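Local structure of glutamyl-tRNA synthetase (Methanothermobacter thermautotrophicus, 3AII) at residues S106-I111 and T354-A359; L131-E136 and D163-Q168; T138-V143 and V257-P262; V235-D240 and E304-H309. The protein probably activates glutamate with ATP to form Glu-AMP and transfers it to the acceptor end of tRNA, as a non-discriminating archaeal enzyme of class I. All blocks are in the same frame, centred on the assembly; numbering follows the deposited sequence. Where two conformers were deposited one is given.

Contact 1: residues S106-I111 and T354-A359; sequences SGPLHI and TLRAIA
One direct hydrogen bond joins the two backbones. Leu-355 N gives its hydrogen to Leu-109 O at 2.9 Å, nearly straight (169°) and in the carbonyl plane. The same oxygen accepts from water 1, which in turn accepts from Arg-356 N. Leu-109 O thus serves the first N-H of helix 355-360 directly and the next through the water. Around this polar centre the side chains close in. Leu-355 holds CG anti to its carbonyl carbon, and its end comes nearer the loop. Leu-355 CD1 meets Leu-109 CB at 3.8 Å, and CD2 faces Ile-111 CD1. Ile-111 CD1 also touches Ile-358 CD1 at 3.9 Å, the two chains crossing at about a right angle. Arg-356 runs extended from CG to NE and crosses the Pro-108 ring at about a right angle, its CD touching Pro-108 CB at 3.8 Å. A second shell fixes these groups. Thr-354 is the N-cap: its OG1 accepts from Ala-357 N at 2.9 Å, with a further partner in Trp-347 O. Asp-154 of helix 147-158 takes Arg-356 NE in a salt bridge and Leu-109 N in a hydrogen bond, tying helix and loop together. His-110, N-cap of helix 111-126, turns its ring away to meet His-113. Residues 106-111 belong to the predicted HIGH region, the ATP-binding signature of class I synthetases.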
loop_
_atom_site.group_PDB
_atom_site.type_symbol
_atom_site.label_atom_id
_atom_site.label_comp_id
_atom_site.label_asym_id
_atom_site.label_seq_id
_atom_site.Cartn_x
_atom_site.Cartn_y
_atom_site.Cartn_z
ATOM N N SER A 106 2.347 -12.215 -2.742
ATOM C CA SER A 106 1.467 -12.177 -3.912
ATOM C C SER A 106 1.712 -10.938 -4.782
ATOM O O SER A 106 1.170 -10.810 -5.886
ATOM C CB SER A 106 0.011 -12.238 -3.466
ATOM O OG SER A 106 -0.283 -11.176 -2.579
ATOM N N GLY A 107 2.532 -10.027 -4.271
ATOM C CA GLY A 107 2.912 -8.805 -4.973
ATOM C C GLY A 107 3.489 -7.856 -3.938
ATOM O O GLY A 107 3.707 -8.254 -2.802
ATOM N N PRO A 108 3.735 -6.594 -4.315
ATOM C CA PRO A 108 4.286 -5.625 -3.359
ATOM C C PRO A 108 3.222 -5.148 -2.373
ATOM O O PRO A 108 2.048 -5.486 -2.544
ATOM C CB PRO A 108 4.737 -4.479 -4.260
ATOM C CG PRO A 108 3.751 -4.507 -5.379
ATOM C CD PRO A 108 3.458 -5.981 -5.624
ATOM N N LEU A 109 3.617 -4.374 -1.364
ATOM C CA LEU A 109 2.683 -3.954 -0.314
ATOM C C LEU A 109 1.661 -2.892 -0.738
ATOM O O LEU A 109 1.944 -2.015 -1.558
ATOM C CB LEU A 109 3.452 -3.444 0.902
ATOM C CG LEU A 109 4.485 -4.392 1.506
ATOM C CD1 LEU A 109 5.039 -3.795 2.788
ATOM C CD2 LEU A 109 3.856 -5.773 1.769
ATOM N N HIS A 110 0.467 -2.976 -0.162
ATOM C CA HIS A 110 -0.538 -1.938 -0.345
ATOM C C HIS A 110 -0.850 -1.254 0.984
ATOM O O HIS A 110 -0.219 -1.528 1.997
ATOM C CB HIS A 110 -1.801 -2.487 -1.021
ATOM C CG HIS A 110 -2.380 -3.690 -0.348
ATOM N ND1 HIS A 110 -3.019 -3.625 0.872
ATOM C CD2 HIS A 110 -2.428 -4.989 -0.729
ATOM C CE1 HIS A 110 -3.430 -4.833 1.216
ATOM N NE2 HIS A 110 -3.083 -5.678 0.262
ATOM N N ILE A 111 -1.790 -0.314 0.978
ATOM C CA ILE A 111 -2.092 0.448 2.188
ATOM C C ILE A 111 -2.511 -0.399 3.386
ATOM O O ILE A 111 -2.137 -0.108 4.528
ATOM C CB ILE A 111 -3.152 1.554 1.911
ATOM C CG1 ILE A 111 -2.477 2.777 1.307
ATOM C CG2 ILE A 111 -3.852 1.961 3.195
ATOM C CD1 ILE A 111 -1.614 3.528 2.296
ATOM N N THR A 354 -1.041 0.438 -4.356
ATOM C CA THR A 354 0.245 -0.021 -3.839
ATOM C C THR A 354 1.021 1.140 -3.226
ATOM O O THR A 354 0.815 2.299 -3.594
ATOM C CB THR A 354 1.118 -0.645 -4.941
ATOM O OG1 THR A 354 1.318 0.306 -5.989
ATOM C CG2 THR A 354 0.444 -1.886 -5.528
ATOM N N LEU A 355 1.910 0.832 -2.287
ATOM C CA LEU A 355 2.822 1.861 -1.788
ATOM C C LEU A 355 3.652 2.443 -2.938
ATOM O O LEU A 355 3.946 3.640 -2.964
ATOM C CB LEU A 355 3.720 1.286 -0.692
ATOM C CG LEU A 355 2.941 0.738 0.515
ATOM C CD1 LEU A 355 3.928 0.300 1.608
ATOM C CD2 LEU A 355 1.958 1.766 1.049
ATOM N N ARG A 356 4.027 1.604 -3.897
ATOM C CA ARG A 356 4.798 2.082 -5.048
ATOM C C ARG A 356 4.042 3.118 -5.876
ATOM O O ARG A 356 4.603 4.152 -6.255
ATOM C CB ARG A 356 5.260 0.901 -5.916
ATOM C CG ARG A 356 6.385 0.131 -5.239
ATOM C CD ARG A 356 6.488 -1.351 -5.619
ATOM N NE ARG A 356 7.559 -1.915 -4.801
ATOM C CZ ARG A 356 8.794 -2.137 -5.225
ATOM N NH1 ARG A 356 9.119 -1.918 -6.495
ATOM N NH2 ARG A 356 9.705 -2.601 -4.385
ATOM N N ALA A 357 2.764 2.860 -6.145
ATOM C CA ALA A 357 1.972 3.812 -6.907
ATOM C C ALA A 357 1.830 5.126 -6.151
ATOM O O ALA A 357 1.995 6.202 -6.738
ATOM C CB ALA A 357 0.599 3.233 -7.232
ATOM N N ILE A 358 1.517 5.069 -4.858
ATOM C CA ILE A 358 1.320 6.334 -4.145
ATOM C C ILE A 358 2.629 7.100 -3.944
ATOM O O ILE A 358 2.645 8.336 -4.016
ATOM C CB ILE A 358 0.523 6.199 -2.831
ATOM C CG1 ILE A 358 1.231 5.294 -1.830
ATOM C CG2 ILE A 358 -0.880 5.671 -3.113
ATOM C CD1 ILE A 358 0.538 5.241 -0.478
ATOM N N ALA A 359 3.729 6.382 -3.726
ATOM C CA ALA A 359 5.038 7.045 -3.670
ATOM C C ALA A 359 5.368 7.777 -4.967
ATOM O O ALA A 359 5.955 8.870 -4.953
ATOM C CB ALA A 359 6.145 6.052 -3.323
HETATM O O HOH W 1 4.256 -1.251 -3.151
#

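Contact 2: residues L131-E136 and D163-Q168; sequences LILRIE and DETVIQ
The Arg-134 guanidinium has the Glu-136 carboxylate at its edge, in plane. Arg-134 NE and NH1 both donate to Glu-136 OE2 in a side-on salt bridge, 2.8 Å from NE, which meets the anti lone pair. A bend at chi3 (70°) brings the guanidinium round to it. Gln-168 NE2 lies obliquely by the same group, and the amide plane is only 18° from the guanidinium plane. The amide plane is nearly parallel to that of the Glu-136 carboxylate, 5° apart. These two chains run side by side, with Gln-168 OE1 against Glu-136 CB at 3.3 Å. Arg-134 NH2 makes a further salt bridge, with Asp-282; Gln-168 NE2 hydrogen-bonds Asp-281 OD2. Behind them the backbones pair in parallel. Leu-133 N and Ile-135 N donate to Glu-164 O and Val-166 O, and Val-166 N and Gln-168 N return bonds to Leu-133 O and Ile-135 O, all 2.9 to 3.0 Å and nearly along the C=O axes. At the start of the pair Asp-163 OD2 accepts from Leu-131 N at 2.9 Å, while Asp-163 N donates to Leu-131 O. Ile-135 and Ile-167 stand on one face, touching CG1 to CG1 at 4.2 Å. The strands belong to a beta-alpha-beta unit. Its helix 147-158 packs on Leu-133, Ile-135 and Ile-167, helix 274-284 meets Arg-134 and Gln-168, and strand 98-101 flanks 130-135.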
loop_
_atom_site.group_PDB
_atom_site.type_symbol
_atom_site.label_atom_id
_atom_site.label_comp_id
_atom_site.label_asym_id
_atom_site.label_seq_id
_atom_site.Cartn_x
_atom_site.Cartn_y
_atom_site.Cartn_z
ATOM N N LEU A 131 11.232 -7.018 15.968
ATOM C CA LEU A 131 10.220 -7.229 14.943
ATOM C C LEU A 131 10.774 -8.235 13.948
ATOM O O LEU A 131 11.894 -8.064 13.454
ATOM C CB LEU A 131 9.897 -5.925 14.219
ATOM C CG LEU A 131 8.898 -5.971 13.050
ATOM C CD1 LEU A 131 7.553 -6.512 13.550
ATOM C CD2 LEU A 131 8.715 -4.621 12.392
ATOM N N ILE A 132 9.971 -9.253 13.643
ATOM C CA ILE A 132 10.343 -10.280 12.677
ATOM C C ILE A 132 9.561 -10.075 11.374
ATOM O O ILE A 132 8.349 -9.865 11.390
ATOM C CB ILE A 132 10.057 -11.679 13.234
ATOM C CG1 ILE A 132 10.905 -11.937 14.490
ATOM C CG2 ILE A 132 10.360 -12.737 12.171
ATOM C CD1 ILE A 132 10.499 -13.210 15.262
ATOM N N LEU A 133 10.268 -10.078 10.247
ATOM C CA LEU A 133 9.603 -10.112 8.940
ATOM C C LEU A 133 9.501 -11.580 8.564
ATOM O O LEU A 133 10.512 -12.249 8.459
ATOM C CB LEU A 133 10.413 -9.353 7.880
ATOM C CG LEU A 133 9.906 -9.555 6.445
ATOM C CD1 LEU A 133 8.475 -9.004 6.281
ATOM C CD2 LEU A 133 10.832 -8.872 5.437
ATOM N N ARG A 134 8.280 -12.091 8.385
ATOM C CA ARG A 134 8.112 -13.481 8.005
ATOM C C ARG A 134 7.336 -13.525 6.701
ATOM O O ARG A 134 6.153 -13.173 6.659
ATOM C CB ARG A 134 7.386 -14.275 9.097
ATOM C CG ARG A 134 7.201 -15.757 8.756
ATOM C CD ARG A 134 6.675 -16.597 9.957
ATOM N NE ARG A 134 5.289 -16.251 10.259
ATOM C CZ ARG A 134 4.798 -16.052 11.484
ATOM N NH1 ARG A 134 3.512 -15.743 11.637
ATOM N NH2 ARG A 134 5.584 -16.152 12.550
ATOM N N ILE A 135 8.000 -13.960 5.637
ATOM C CA ILE A 135 7.343 -14.039 4.338
ATOM C C ILE A 135 6.590 -15.351 4.246
ATOM O O ILE A 135 7.182 -16.433 4.314
ATOM C CB ILE A 135 8.351 -13.977 3.179
ATOM C CG1 ILE A 135 9.268 -12.757 3.306
ATOM C CG2 ILE A 135 7.609 -13.979 1.854
ATOM C CD1 ILE A 135 8.554 -11.461 3.284
ATOM N N GLU A 136 5.273 -15.257 4.102
ATOM C CA GLU A 136 4.416 -16.426 4.216
ATOM C C GLU A 136 4.065 -16.961 2.823
ATOM O O GLU A 136 3.003 -16.669 2.260
ATOM C CB GLU A 136 3.197 -16.090 5.085
ATOM C CG GLU A 136 3.638 -15.772 6.522
ATOM C CD GLU A 136 2.530 -15.836 7.572
ATOM O OE1 GLU A 136 1.333 -15.744 7.205
ATOM O OE2 GLU A 136 2.881 -15.954 8.769
ATOM N N ASP A 163 14.392 -7.038 12.724
ATOM C CA ASP A 163 15.529 -7.718 13.347
ATOM C C ASP A 163 15.876 -9.085 12.761
ATOM O O ASP A 163 16.987 -9.576 12.951
ATOM C CB ASP A 163 15.302 -7.869 14.856
ATOM C CG ASP A 163 15.127 -6.541 15.540
ATOM O OD1 ASP A 163 16.153 -5.898 15.871
ATOM O OD2 ASP A 163 13.972 -6.115 15.700
ATOM N N GLU A 164 14.916 -9.701 12.082
ATOM C CA GLU A 164 15.117 -11.030 11.502
ATOM C C GLU A 164 14.206 -11.152 10.314
ATOM O O GLU A 164 13.095 -10.605 10.321
ATOM C CB GLU A 164 14.722 -12.128 12.486
ATOM C CG GLU A 164 15.741 -12.422 13.530
ATOM C CD GLU A 164 15.530 -13.755 14.257
ATOM O OE1 GLU A 164 14.673 -14.602 13.875
ATOM O OE2 GLU A 164 16.270 -13.955 15.216
ATOM N N THR A 165 14.676 -11.866 9.294
ATOM C CA THR A 165 13.847 -12.166 8.131
ATOM C C THR A 165 13.789 -13.684 7.992
ATOM O O THR A 165 14.829 -14.357 7.982
ATOM C CB THR A 165 14.413 -11.581 6.821
ATOM O OG1 THR A 165 14.384 -10.151 6.863
ATOM C CG2 THR A 165 13.563 -12.016 5.639
ATOM N N VAL A 166 12.571 -14.214 7.896
ATOM C CA VAL A 166 12.354 -15.651 7.842
ATOM C C VAL A 166 11.456 -15.908 6.642
ATOM O O VAL A 166 10.523 -15.146 6.401
ATOM C CB VAL A 166 11.661 -16.139 9.127
ATOM C CG1 VAL A 166 11.243 -17.603 9.007
ATOM C CG2 VAL A 166 12.578 -15.954 10.330
ATOM N N ILE A 167 11.759 -16.939 5.858
ATOM C CA ILE A 167 10.916 -17.255 4.698
ATOM C C ILE A 167 10.318 -18.651 4.893
ATOM O O ILE A 167 11.034 -19.619 5.125
ATOM C CB ILE A 167 11.713 -17.181 3.384
ATOM C CG1 ILE A 167 12.255 -15.762 3.156
ATOM C CG2 ILE A 167 10.831 -17.559 2.183
ATOM C CD1 ILE A 167 13.256 -15.691 2.007
ATOM N N GLN A 168 8.997 -18.766 4.838
ATOM C CA GLN A 168 8.373 -20.027 5.219
ATOM C C GLN A 168 8.727 -21.205 4.314
ATOM O O GLN A 168 8.784 -22.339 4.785
ATOM C CB GLN A 168 6.854 -19.880 5.365
ATOM C CG GLN A 168 6.462 -19.047 6.578
ATOM C CD GLN A 168 4.982 -19.141 6.901
ATOM O OE1 GLN A 168 4.145 -19.088 6.008
ATOM N NE2 GLN A 168 4.657 -19.292 8.183
#

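Contact 3: residues T138-V143 and V257-P262; sequences TDPRRV and VEAEHP
Arg-141 leaves the backbone with CG anti to the carbonyl carbon and runs extended to NE along the loop 257-262. Arg-141 CG touches Ala-259 CB at 3.9 Å. Further out, the same methyl sits over one face of the guanidinium, 3.4 Å above its plane and offset toward the rim, with NE its nearest atom. At the tip Arg-141 NH1 meets Val-257 CG1 at 3.5 Å, end to end. Arg-141 NH2 lies 3.2 Å from Glu-258 O, but the angle is too poor for a hydrogen bond. The charge is paired instead by Glu-230, in a salt bridge to NH1. These two loops belong to the catalytic domain. One leads from strand 130-135 of the parallel sheet to helix 147-158; the other links strands 252-256 and 270-272 of the antiparallel sheet. Pro-140 packs against the second loop. Pro-140 CG reaches Val-257 CG1 tip to tip at 3.8 Å, and Pro-140 CA comes within 3.6 Å of His-261 CD2. The His-261 NE2 makes a hydrogen bond with Asp-137 O. The Val-143 and His-261 side chains cross at about a right angle, with Val-143 CG2 3.9 Å from His-261 NE2. The other branch, Val-143 CG1, rests on Pro-262 CG at 3.8 Å, and Tyr-148 of helix 147-158 touches both Val-143 and His-261.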
loop_
_atom_site.group_PDB
_atom_site.type_symbol
_atom_site.label_atom_id
_atom_site.label_comp_id
_atom_site.label_asym_id
_atom_site.label_seq_id
_atom_site.Cartn_x
_atom_site.Cartn_y
_atom_site.Cartn_z
ATOM N N THR A 138 3.731 -20.189 1.492
ATOM C CA THR A 138 3.411 -21.626 1.454
ATOM C C THR A 138 2.269 -22.016 0.507
ATOM O O THR A 138 1.743 -23.136 0.597
ATOM C CB THR A 138 3.023 -22.140 2.848
ATOM O OG1 THR A 138 1.952 -21.336 3.349
ATOM C CG2 THR A 138 4.209 -22.039 3.794
ATOM N N ASP A 139 1.875 -21.114 -0.383
ATOM C CA ASP A 139 0.906 -21.458 -1.427
ATOM C C ASP A 139 1.614 -21.270 -2.750
ATOM O O ASP A 139 1.765 -20.135 -3.221
ATOM C CB ASP A 139 -0.334 -20.570 -1.360
ATOM C CG ASP A 139 -1.380 -20.934 -2.412
ATOM O OD1 ASP A 139 -2.490 -20.373 -2.343
ATOM O OD2 ASP A 139 -1.101 -21.777 -3.300
ATOM N N PRO A 140 2.080 -22.377 -3.339
ATOM C CA PRO A 140 2.996 -22.266 -4.480
ATOM C C PRO A 140 2.372 -21.561 -5.679
ATOM O O PRO A 140 3.106 -20.954 -6.454
ATOM C CB PRO A 140 3.324 -23.723 -4.821
ATOM C CG PRO A 140 2.222 -24.533 -4.204
ATOM C CD PRO A 140 1.768 -23.781 -2.998
ATOM N N ARG A 141 1.051 -21.626 -5.824
ATOM C CA ARG A 141 0.403 -21.016 -6.988
ATOM C C ARG A 141 0.141 -19.525 -6.846
ATOM O O ARG A 141 -0.270 -18.876 -7.810
ATOM C CB ARG A 141 -0.909 -21.733 -7.312
ATOM C CG ARG A 141 -0.718 -23.174 -7.767
ATOM C CD ARG A 141 -1.981 -23.756 -8.387
ATOM N NE ARG A 141 -1.760 -25.125 -8.851
ATOM C CZ ARG A 141 -2.126 -26.214 -8.182
ATOM N NH1 ARG A 141 -2.767 -26.105 -7.024
ATOM N NH2 ARG A 141 -1.878 -27.410 -8.690
ATOM N N ARG A 142 0.371 -18.983 -5.653
ATOM C CA ARG A 142 0.073 -17.578 -5.380
ATOM C C ARG A 142 1.322 -16.757 -5.092
ATOM O O ARG A 142 1.240 -15.675 -4.514
ATOM C CB ARG A 142 -0.896 -17.447 -4.205
ATOM C CG ARG A 142 -2.134 -18.323 -4.324
ATOM C CD ARG A 142 -3.103 -17.811 -5.382
ATOM N NE ARG A 142 -4.027 -18.853 -5.827
ATOM C CZ ARG A 142 -5.009 -19.355 -5.085
ATOM N NH1 ARG A 142 -5.202 -18.921 -3.846
ATOM N NH2 ARG A 142 -5.796 -20.300 -5.580
ATOM N N VAL A 143 2.477 -17.273 -5.484
ATOM C CA VAL A 143 3.719 -16.548 -5.259
ATOM C C VAL A 143 4.140 -15.726 -6.470
ATOM O O VAL A 143 4.239 -16.240 -7.587
ATOM C CB VAL A 143 4.860 -17.499 -4.910
ATOM C CG1 VAL A 143 6.174 -16.733 -4.849
ATOM C CG2 VAL A 143 4.565 -18.222 -3.589
ATOM N N VAL A 257 -0.272 -30.490 -2.781
ATOM C CA VAL A 257 -0.408 -29.589 -3.926
ATOM C C VAL A 257 0.656 -29.951 -4.939
ATOM O O VAL A 257 1.847 -29.959 -4.616
ATOM C CB VAL A 257 -0.199 -28.117 -3.521
ATOM C CG1 VAL A 257 -0.396 -27.174 -4.729
ATOM C CG2 VAL A 257 -1.122 -27.741 -2.366
ATOM N N GLU A 258 0.240 -30.260 -6.162
ATOM C CA GLU A 258 1.213 -30.610 -7.186
ATOM C C GLU A 258 1.433 -29.420 -8.092
ATOM O O GLU A 258 0.753 -29.255 -9.101
ATOM C CB GLU A 258 0.743 -31.824 -7.984
ATOM C CG GLU A 258 0.500 -33.061 -7.133
ATOM C CD GLU A 258 0.083 -34.256 -7.974
ATOM O OE1 GLU A 258 0.930 -34.760 -8.744
ATOM O OE2 GLU A 258 -1.087 -34.691 -7.870
ATOM N N ALA A 259 2.372 -28.568 -7.708
ATOM C CA ALA A 259 2.632 -27.348 -8.458
ATOM C C ALA A 259 4.060 -26.895 -8.215
ATOM O O ALA A 259 4.603 -27.099 -7.137
ATOM C CB ALA A 259 1.649 -26.246 -8.048
ATOM N N GLU A 260 4.665 -26.279 -9.221
ATOM C CA GLU A 260 5.996 -25.723 -9.073
ATOM C C GLU A 260 5.949 -24.470 -8.209
ATOM O O GLU A 260 5.193 -23.537 -8.485
ATOM C CB GLU A 260 6.575 -25.382 -10.443
ATOM C CG GLU A 260 7.862 -24.579 -10.394
ATOM C CD GLU A 260 8.316 -24.133 -11.769
ATOM O OE1 GLU A 260 7.988 -24.826 -12.756
ATOM O OE2 GLU A 260 8.998 -23.091 -11.862
ATOM N N HIS A 261 6.756 -24.457 -7.155
ATOM C CA HIS A 261 6.934 -23.270 -6.334
ATOM C C HIS A 261 8.078 -22.470 -6.943
ATOM O O HIS A 261 9.078 -23.052 -7.352
ATOM C CB HIS A 261 7.298 -23.690 -4.908
ATOM C CG HIS A 261 7.194 -22.586 -3.897
ATOM N ND1 HIS A 261 8.132 -21.584 -3.789
ATOM C CD2 HIS A 261 6.277 -22.351 -2.927
ATOM C CE1 HIS A 261 7.787 -20.764 -2.812
ATOM N NE2 HIS A 261 6.669 -21.211 -2.265
ATOM N N PRO A 262 7.945 -21.143 -6.991
ATOM C CA PRO A 262 8.983 -20.344 -7.654
ATOM C C PRO A 262 10.330 -20.351 -6.938
ATOM O O PRO A 262 11.356 -20.159 -7.590
ATOM C CB PRO A 262 8.376 -18.936 -7.685
ATOM C CG PRO A 262 6.910 -19.169 -7.646
ATOM C CD PRO A 262 6.733 -20.351 -6.737
#

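Contact 4: residues V235-D240 and E304-H309; sequences VRVKTD and EYLYRH
A single hydrogen bond carries the polar side. His-309 NE2 donates to Lys-238 O at 2.6 Å, a short bond with an angle of 157° at the hydrogen. The oxygen lies in the imidazole plane, so the ring meets it by its edge; the carbonyl likewise keeps the donor in its own plane. The bond requires a proton on NE2. One CH-pi contact comes next. Thr-239 CB stands over the centre of the Tyr-305 ring, 3.5 Å from the centroid and 5° off the normal. Thr-239 CG2, anti to the carbonyl carbon, leans toward the root of the ring and meets Tyr-305 CG at 3.4 Å. Thr-239 OG1 is engaged instead with Asp-250 N and Ile-248 O. The contact fastens helix 299-310 to the end of strand 234-237, an inner strand of the four-stranded antiparallel sheet; the axes of the two short segments lie 86° apart. Apolar contacts complete it. Val-237 points at the helix, and its CG2 touches Leu-306 CD2 at 3.7 Å, the two side chains crossing at about a right angle. Val-237 CG1 reaches Tyr-305 CB at 4.3 Å. Trp-251 packs against both Val-237 and Leu-306, while Phe-276 and Ala-279 of helix 274-284 also touch Leu-306.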
loop_
_atom_site.group_PDB
_atom_site.type_symbol
_atom_site.label_atom_id
_atom_site.label_comp_id
_atom_site.label_asym_id
_atom_site.label_seq_id
_atom_site.Cartn_x
_atom_site.Cartn_y
_atom_site.Cartn_z
ATOM N N VAL A 235 -3.930 -33.680 6.506
ATOM C CA VAL A 235 -3.786 -33.784 7.950
ATOM C C VAL A 235 -4.786 -32.839 8.605
ATOM O O VAL A 235 -4.902 -31.671 8.205
ATOM C CB VAL A 235 -2.349 -33.420 8.416
ATOM C CG1 VAL A 235 -2.223 -33.541 9.937
ATOM C CG2 VAL A 235 -1.321 -34.322 7.757
ATOM N N ARG A 236 -5.519 -33.355 9.590
ATOM C CA ARG A 236 -6.488 -32.564 10.349
ATOM C C ARG A 236 -6.075 -32.467 11.805
ATOM O O ARG A 236 -5.619 -33.440 12.390
ATOM C CB ARG A 236 -7.876 -33.206 10.257
ATOM C CG ARG A 236 -8.458 -33.137 8.858
ATOM C CD ARG A 236 -9.847 -33.769 8.798
ATOM N NE ARG A 236 -10.418 -33.589 7.460
ATOM C CZ ARG A 236 -10.956 -32.454 7.025
ATOM N NH1 ARG A 236 -11.021 -31.390 7.813
ATOM N NH2 ARG A 236 -11.443 -32.380 5.795
ATOM N N VAL A 237 -6.210 -31.274 12.373
ATOM C CA VAL A 237 -5.915 -31.077 13.781
ATOM C C VAL A 237 -7.133 -31.545 14.567
ATOM O O VAL A 237 -8.254 -31.194 14.225
ATOM C CB VAL A 237 -5.662 -29.602 14.069
ATOM C CG1 VAL A 237 -5.404 -29.378 15.555
ATOM C CG2 VAL A 237 -4.482 -29.098 13.228
ATOM N N LYS A 238 -6.929 -32.328 15.620
ATOM C CA LYS A 238 -8.069 -32.735 16.431
ATOM C C LYS A 238 -8.492 -31.560 17.295
ATOM O O LYS A 238 -7.707 -31.067 18.099
ATOM C CB LYS A 238 -7.715 -33.945 17.303
ATOM C CG LYS A 238 -7.392 -35.207 16.508
ATOM C CD LYS A 238 -7.166 -36.424 17.413
ATOM C CE LYS A 238 -6.790 -37.640 16.574
ATOM N NZ LYS A 238 -6.681 -38.919 17.366
ATOM N N THR A 239 -9.725 -31.092 17.112
ATOM C CA THR A 239 -10.257 -30.033 17.959
ATOM C C THR A 239 -11.489 -30.551 18.691
ATOM O O THR A 239 -11.385 -31.486 19.471
ATOM C CB THR A 239 -10.554 -28.752 17.170
ATOM O OG1 THR A 239 -11.604 -28.990 16.224
ATOM C CG2 THR A 239 -9.292 -28.310 16.423
ATOM N N ASP A 240 -12.637 -29.940 18.437
ATOM C CA ASP A 240 -13.894 -30.350 19.050
ATOM C C ASP A 240 -14.891 -30.550 17.924
ATOM O O ASP A 240 -15.236 -29.597 17.233
ATOM C CB ASP A 240 -14.383 -29.258 20.006
ATOM C CG ASP A 240 -15.833 -29.447 20.432
ATOM O OD1 ASP A 240 -16.386 -30.546 20.233
ATOM O OD2 ASP A 240 -16.421 -28.486 20.975
ATOM N N GLU A 304 -5.296 -22.018 18.764
ATOM C CA GLU A 304 -5.274 -22.369 20.182
ATOM C C GLU A 304 -5.194 -23.887 20.421
ATOM O O GLU A 304 -4.503 -24.341 21.330
ATOM C CB GLU A 304 -6.473 -21.743 20.903
ATOM C CG GLU A 304 -6.336 -20.239 21.100
ATOM C CD GLU A 304 -7.586 -19.589 21.665
ATOM O OE1 GLU A 304 -8.618 -20.281 21.820
ATOM O OE2 GLU A 304 -7.535 -18.373 21.951
ATOM N N TYR A 305 -5.857 -24.675 19.574
ATOM C CA TYR A 305 -5.819 -26.135 19.697
ATOM C C TYR A 305 -4.437 -26.719 19.452
ATOM O O TYR A 305 -4.042 -27.699 20.076
ATOM C CB TYR A 305 -6.824 -26.789 18.744
ATOM C CG TYR A 305 -8.253 -26.609 19.183
ATOM C CD1 TYR A 305 -9.031 -25.574 18.677
ATOM C CD2 TYR A 305 -8.825 -27.472 20.105
ATOM C CE1 TYR A 305 -10.336 -25.401 19.087
ATOM C CE2 TYR A 305 -10.129 -27.304 20.516
ATOM C CZ TYR A 305 -10.877 -26.272 20.008
ATOM O OH TYR A 305 -12.175 -26.109 20.419
ATOM N N LEU A 306 -3.708 -26.104 18.528
ATOM C CA LEU A 306 -2.349 -26.529 18.218
ATOM C C LEU A 306 -1.432 -26.287 19.395
ATOM O O LEU A 306 -0.687 -27.177 19.805
ATOM C CB LEU A 306 -1.805 -25.748 17.025
ATOM C CG LEU A 306 -2.284 -26.134 15.637
ATOM C CD1 LEU A 306 -1.683 -25.165 14.635
ATOM C CD2 LEU A 306 -1.874 -27.555 15.317
ATOM N N TYR A 307 -1.489 -25.068 19.936
ATOM C CA TYR A 307 -0.676 -24.697 21.091
ATOM C C TYR A 307 -0.993 -25.654 22.236
ATOM O O TYR A 307 -0.104 -26.182 22.882
ATOM C CB TYR A 307 -0.959 -23.258 21.531
ATOM C CG TYR A 307 -0.339 -22.177 20.663
ATOM C CD1 TYR A 307 0.987 -21.795 20.846
ATOM C CD2 TYR A 307 -1.083 -21.543 19.679
ATOM C CE1 TYR A 307 1.556 -20.791 20.069
ATOM C CE2 TYR A 307 -0.515 -20.532 18.879
ATOM C CZ TYR A 307 0.804 -20.175 19.087
ATOM O OH TYR A 307 1.371 -19.182 18.321
ATOM N N ARG A 308 -2.281 -25.874 22.456
ATOM C CA ARG A 308 -2.759 -26.823 23.461
ATOM C C ARG A 308 -2.123 -28.203 23.321
ATOM O O ARG A 308 -1.517 -28.747 24.265
ATOM C CB ARG A 308 -4.276 -26.978 23.332
ATOM C CG ARG A 308 -5.100 -25.890 23.979
ATOM C CD ARG A 308 -6.565 -26.290 23.952
ATOM N NE ARG A 308 -6.728 -27.731 24.137
ATOM C CZ ARG A 308 -7.901 -28.356 24.114
ATOM N NH1 ARG A 308 -7.961 -29.669 24.286
ATOM N NH2 ARG A 308 -9.012 -27.663 23.926
ATOM N N HIS A 309 -2.279 -28.785 22.138
ATOM C CA HIS A 309 -1.805 -30.134 21.881
ATOM C C HIS A 309 -0.304 -30.278 22.004
ATOM O O HIS A 309 0.180 -31.321 22.429
ATOM C CB HIS A 309 -2.241 -30.610 20.494
ATOM C CG HIS A 309 -3.682 -30.990 20.414
ATOM N ND1 HIS A 309 -4.298 -31.763 21.377
ATOM C CD2 HIS A 309 -4.623 -30.736 19.475
ATOM C CE1 HIS A 309 -5.561 -31.956 21.041
ATOM N NE2 HIS A 309 -5.782 -31.347 19.890
#

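Overall arrangement
All four contacts lie in the catalytic domain. Contact 1 is the buried one, centred about 4 Å from the centre of the chain; the other three are partly buried and lie farther out. Contact 2 is mainly backbone pairing, whereas contact 4 joins a strand to a helix by one side-chain bond and a ring face. Contact 3 relies on prolines, valines and an arginine face, without direct hydrogen bonds between its loops. Helix 147-158 touches contacts 1, 2 and 3, and helix 274-284 touches contacts 2 and 4. Contact 3 reaches both neighbours: Thr-138 packs on Gln-168 of contact 2, and Arg-142 O on Ser-106 CB of contact 1.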